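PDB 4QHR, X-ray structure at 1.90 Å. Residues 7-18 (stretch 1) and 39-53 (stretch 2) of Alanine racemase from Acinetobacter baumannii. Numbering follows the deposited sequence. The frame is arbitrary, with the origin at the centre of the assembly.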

# COMPACT_ATOMS: atom_id res chain seq x y z
N TYR A 7 7.39 -9.79 9.18
CA TYR A 7 7.83 -10.21 10.52
C TYR A 7 8.00 -8.98 11.36
O TYR A 7 8.57 -8.01 10.88
CB TYR A 7 9.22 -10.89 10.48
CG TYR A 7 9.29 -12.17 9.71
CD1 TYR A 7 9.59 -12.16 8.35
CD2 TYR A 7 9.07 -13.35 10.31
CE1 TYR A 7 9.67 -13.33 7.63
CE2 TYR A 7 9.12 -14.52 9.59
CZ TYR A 7 9.44 -14.49 8.25
OH TYR A 7 9.51 -15.63 7.51
N ILE A 8 7.56 -9.05 12.60
CA ILE A 8 7.65 -7.95 13.55
C ILE A 8 8.40 -8.40 14.81
O ILE A 8 7.90 -9.26 15.55
CB ILE A 8 6.22 -7.46 13.95
CG1 ILE A 8 5.36 -7.14 12.73
CG2 ILE A 8 6.32 -6.23 14.86
CD1 ILE A 8 5.85 -5.89 11.97
N ASP A 9 9.56 -7.81 15.05
CA ASP A 9 10.47 -8.14 16.19
C ASP A 9 10.11 -7.32 17.44
O ASP A 9 10.35 -6.12 17.49
CB ASP A 9 11.90 -7.93 15.71
CG ASP A 9 12.98 -8.09 16.77
OD1 ASP A 9 12.79 -8.47 17.94
OD2 ASP A 9 14.14 -7.81 16.33
N ARG A 10 9.49 -8.00 18.42
CA ARG A 10 9.01 -7.37 19.70
C ARG A 10 10.19 -6.88 20.54
O ARG A 10 10.13 -5.87 21.19
CB ARG A 10 8.16 -8.37 20.54
N GLN A 11 11.29 -7.57 20.50
CA GLN A 11 12.46 -7.13 21.29
C GLN A 11 13.07 -5.83 20.74
O GLN A 11 13.57 -5.00 21.48
CB GLN A 11 13.53 -8.21 21.38
CG GLN A 11 13.03 -9.51 22.05
CD GLN A 11 11.94 -10.27 21.25
OE1 GLN A 11 11.91 -10.25 19.99
NE2 GLN A 11 11.03 -10.94 21.98
N ALA A 12 13.06 -5.68 19.43
CA ALA A 12 13.54 -4.46 18.83
C ALA A 12 12.64 -3.31 19.22
O ALA A 12 13.13 -2.24 19.51
CB ALA A 12 13.61 -4.64 17.31
N LEU A 13 11.32 -3.50 19.17
CA LEU A 13 10.40 -2.45 19.65
C LEU A 13 10.72 -2.03 21.08
O LEU A 13 10.73 -0.84 21.37
CB LEU A 13 8.94 -2.89 19.63
CG LEU A 13 8.28 -2.95 18.28
CD1 LEU A 13 7.05 -3.85 18.33
CD2 LEU A 13 7.87 -1.55 17.85
N GLN A 14 10.96 -3.00 21.96
CA GLN A 14 11.28 -2.68 23.37
C GLN A 14 12.57 -1.92 23.44
O GLN A 14 12.73 -1.00 24.22
CB GLN A 14 11.43 -3.93 24.25
CG GLN A 14 10.16 -4.73 24.35
CD GLN A 14 10.32 -6.00 25.16
OE1 GLN A 14 11.27 -6.77 25.00
NE2 GLN A 14 9.35 -6.25 26.02
N TYR A 15 13.52 -2.32 22.64
CA TYR A 15 14.83 -1.67 22.65
C TYR A 15 14.75 -0.18 22.22
O TYR A 15 15.40 0.69 22.80
CB TYR A 15 15.75 -2.45 21.70
CG TYR A 15 17.14 -1.95 21.66
CD1 TYR A 15 17.51 -0.91 20.80
CD2 TYR A 15 18.11 -2.50 22.49
CE1 TYR A 15 18.82 -0.45 20.77
CE2 TYR A 15 19.41 -2.05 22.44
CZ TYR A 15 19.76 -1.04 21.59
OH TYR A 15 21.05 -0.59 21.55
N ASN A 16 13.99 0.08 21.17
CA ASN A 16 13.87 1.43 20.63
C ASN A 16 13.08 2.30 21.58
O ASN A 16 13.37 3.47 21.74
CB ASN A 16 13.17 1.34 19.28
CG ASN A 16 13.95 0.55 18.26
OD1 ASN A 16 15.20 0.46 18.35
ND2 ASN A 16 13.26 0.00 17.28
N LEU A 17 12.07 1.72 22.24
CA LEU A 17 11.34 2.47 23.28
C LEU A 17 12.31 2.86 24.41
O LEU A 17 12.26 3.99 24.94
CB LEU A 17 10.17 1.68 23.81
CG LEU A 17 9.34 2.36 24.90
CD1 LEU A 17 8.87 3.75 24.54
CD2 LEU A 17 8.16 1.50 25.29
N ASN A 18 13.21 1.94 24.74
CA ASN A 18 14.20 2.18 25.75
C ASN A 18 15.18 3.24 25.31
O ASN A 18 15.66 4.00 26.16
CB ASN A 18 14.93 0.90 26.18
CG ASN A 18 15.81 1.14 27.39
OD1 ASN A 18 15.30 1.42 28.48
ND2 ASN A 18 17.09 1.09 27.20
N GLY A 39 1.91 0.62 10.31
CA GLY A 39 1.85 -0.60 9.51
C GLY A 39 2.42 -1.87 10.11
O GLY A 39 2.42 -2.91 9.46
N HIS A 40 2.92 -1.79 11.36
CA HIS A 40 3.56 -2.92 12.03
C HIS A 40 2.57 -3.77 12.77
O HIS A 40 2.90 -4.89 13.18
CB HIS A 40 4.63 -2.42 12.99
CG HIS A 40 5.80 -1.82 12.30
ND1 HIS A 40 5.79 -0.56 11.75
CD2 HIS A 40 7.04 -2.30 12.10
CE1 HIS A 40 6.98 -0.30 11.20
NE2 HIS A 40 7.76 -1.33 11.43
N GLY A 41 1.33 -3.31 12.86
CA GLY A 41 0.25 -4.12 13.51
C GLY A 41 0.09 -3.81 14.99
O GLY A 41 1.00 -4.10 15.79
N VAL A 42 -1.03 -3.20 15.39
CA VAL A 42 -1.21 -2.88 16.83
C VAL A 42 -1.21 -4.13 17.72
O VAL A 42 -0.64 -4.08 18.81
CB VAL A 42 -2.40 -1.96 17.18
CG1 VAL A 42 -2.09 -0.54 16.71
CG2 VAL A 42 -3.73 -2.45 16.67
N LYS A 43 -1.82 -5.22 17.26
CA LYS A 43 -1.93 -6.46 18.02
C LYS A 43 -0.53 -6.94 18.40
O LYS A 43 -0.31 -7.42 19.52
CB LYS A 43 -2.62 -7.59 17.20
N ASP A 44 0.40 -6.76 17.47
CA ASP A 44 1.77 -7.22 17.60
C ASP A 44 2.71 -6.26 18.29
O ASP A 44 3.80 -6.71 18.62
CB ASP A 44 2.35 -7.59 16.19
CG ASP A 44 1.80 -8.93 15.65
OD1 ASP A 44 1.44 -9.83 16.45
OD2 ASP A 44 1.74 -9.12 14.42
N CYS A 45 2.34 -4.97 18.50
CA CYS A 45 3.23 -3.90 18.96
C CYS A 45 2.93 -3.29 20.36
O CYS A 45 3.85 -2.83 21.08
CB CYS A 45 3.23 -2.72 18.01
SG CYS A 45 4.00 -3.05 16.42
N LEU A 46 1.66 -3.30 20.72
CA LEU A 46 1.24 -2.65 21.97
C LEU A 46 1.91 -3.34 23.17
O LEU A 46 2.41 -2.65 24.07
CB LEU A 46 -0.27 -2.64 22.13
CG LEU A 46 -1.09 -1.88 21.10
CD1 LEU A 46 -2.59 -2.03 21.36
CD2 LEU A 46 -0.71 -0.41 21.09
N ALA A 47 1.92 -4.68 23.20
CA ALA A 47 2.54 -5.40 24.33
C ALA A 47 3.99 -5.04 24.42
O ALA A 47 4.48 -4.71 25.49
CB ALA A 47 2.36 -6.91 24.19
N ALA A 48 4.70 -5.06 23.29
CA ALA A 48 6.13 -4.68 23.29
C ALA A 48 6.36 -3.24 23.74
O ALA A 48 7.45 -2.91 24.23
CB ALA A 48 6.74 -4.85 21.92
N LEU A 49 5.38 -2.40 23.53
CA LEU A 49 5.47 -0.97 23.90
C LEU A 49 4.68 -0.65 25.23
O LEU A 49 4.41 0.51 25.53
CB LEU A 49 4.96 -0.10 22.75
CG LEU A 49 5.71 -0.21 21.42
CD1 LEU A 49 4.95 0.52 20.32
CD2 LEU A 49 7.11 0.37 21.58
N ASN A 50 4.35 -1.67 26.01
CA ASN A 50 3.53 -1.46 27.20
C ASN A 50 4.11 -0.57 28.28
O ASN A 50 3.37 -0.05 29.11
CB ASN A 50 3.04 -2.79 27.78
CG ASN A 50 4.12 -3.60 28.40
OD1 ASN A 50 5.13 -3.09 28.85
ND2 ASN A 50 3.92 -4.90 28.42
N ALA A 51 5.41 -0.37 28.28
CA ALA A 51 6.02 0.58 29.20
C ALA A 51 5.76 2.04 28.84
O ALA A 51 6.14 2.91 29.59
CB ALA A 51 7.49 0.37 29.27
N SER A 52 5.16 2.30 27.69
CA SER A 52 4.75 3.62 27.33
C SER A 52 3.77 4.19 28.39
O SER A 52 2.94 3.46 28.94
CB SER A 52 4.04 3.58 25.96
OG SER A 52 4.82 2.95 24.95
N ASP A 53 3.89 5.48 28.65
CA ASP A 53 3.01 6.21 29.52
C ASP A 53 1.66 6.46 28.85
O ASP A 53 0.59 6.53 29.54
CB ASP A 53 3.62 7.55 29.83
CG ASP A 53 4.88 7.42 30.61
OD1 ASP A 53 4.77 7.15 31.78
OD2 ASP A 53 5.98 7.65 30.06

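The two stretches pack through apolar contacts; no hydrogen bond crosses between their modelled atoms, and together they bury 543 Å² of surface. Stretch 1 presents Ile8, at the end of a strand, followed by Leu13 and Leu17 from one side of a helix, whose spacing of four residues brings both onto the same face. Asp9 caps that helix: its OD1 accepts from Ala12 N at 3.2 Å and, more weakly, from Gln11 N at 3.1 Å, while its CA-to-CB bond points away from stretch 2.

Stretch 2 begins at Gly39, whose positive phi favours glycine and which makes no contact of its own. His40 comes next and points toward stretch 1. Ile8, with both chi angles in m, places its CD1 3.3 Å from His40 O and 3.8 Å from His40 CD2, so the methyl group meets both the backbone and the ring carbon. The ring is approached obliquely, and its ND1 is hydrogen-bonded to a residue adjoining one of the stretches, which meets part of the ring's polar need while its carbon CD2 lies near the isoleucine methyl. Gly41 is again suited by its backbone: at its phi and psi of 93° and 112°, a CB would be jammed against the carbonyl oxygen of His40.

Val42 and Lys43 lie out of reach. The chain returns at Asp44, whose CB is 4.4 Å from Ile8 CG2; here the aspartate contributes a methylene carbon to the contact, and the residue remains partly exposed, as suits a carboxylate. Cys45 meets two hydrophobic partners. Its SG lies 4.2 Å from Ile8 CG2 and 3.7 Å from Leu13 CD1, so a small, polarizable side chain touches both the strand residue and the first leucine of the helix.

Leu46 points away and Ala47 is exposed. At Ala48 the backbones come close, Ala48 CA lying 5.3 Å from Arg10 CA. The single methyl suits so narrow a gap: Ala48 CB is 3.6 Å from Arg10 O, 4.0 Å from Arg10 CB and 3.7 Å from Leu13 CB. The Arg10 side chain is not modelled beyond CB. Gln14 CG lies 3.3 Å from Ala48 O, so the aliphatic part of an exposed glutamine packs here.

Leu49 leaves the backbone sideways, but the end of its side chain comes nearer to the helix. With chi1 in m and chi2 in t, Leu49 CD2 reaches 4.2 Å from Leu13 CB and 4.0 Å from Leu17 CB, touching two successive turns; a long branched side chain is well suited to this span.

Asn50 makes no contact and is exposed. Leu17 CD2 meets the end of the stretch, 4.2 Å from Ala51 CB and 3.7 Å from Ser52 OG. Ala51, though exposed, adds a small apolar contact. Ser52 OG donates to Leu49 O at 2.5 Å across a type I turn from Leu49 to Ser52, so this buried hydroxyl is satisfied while it packs against leucine.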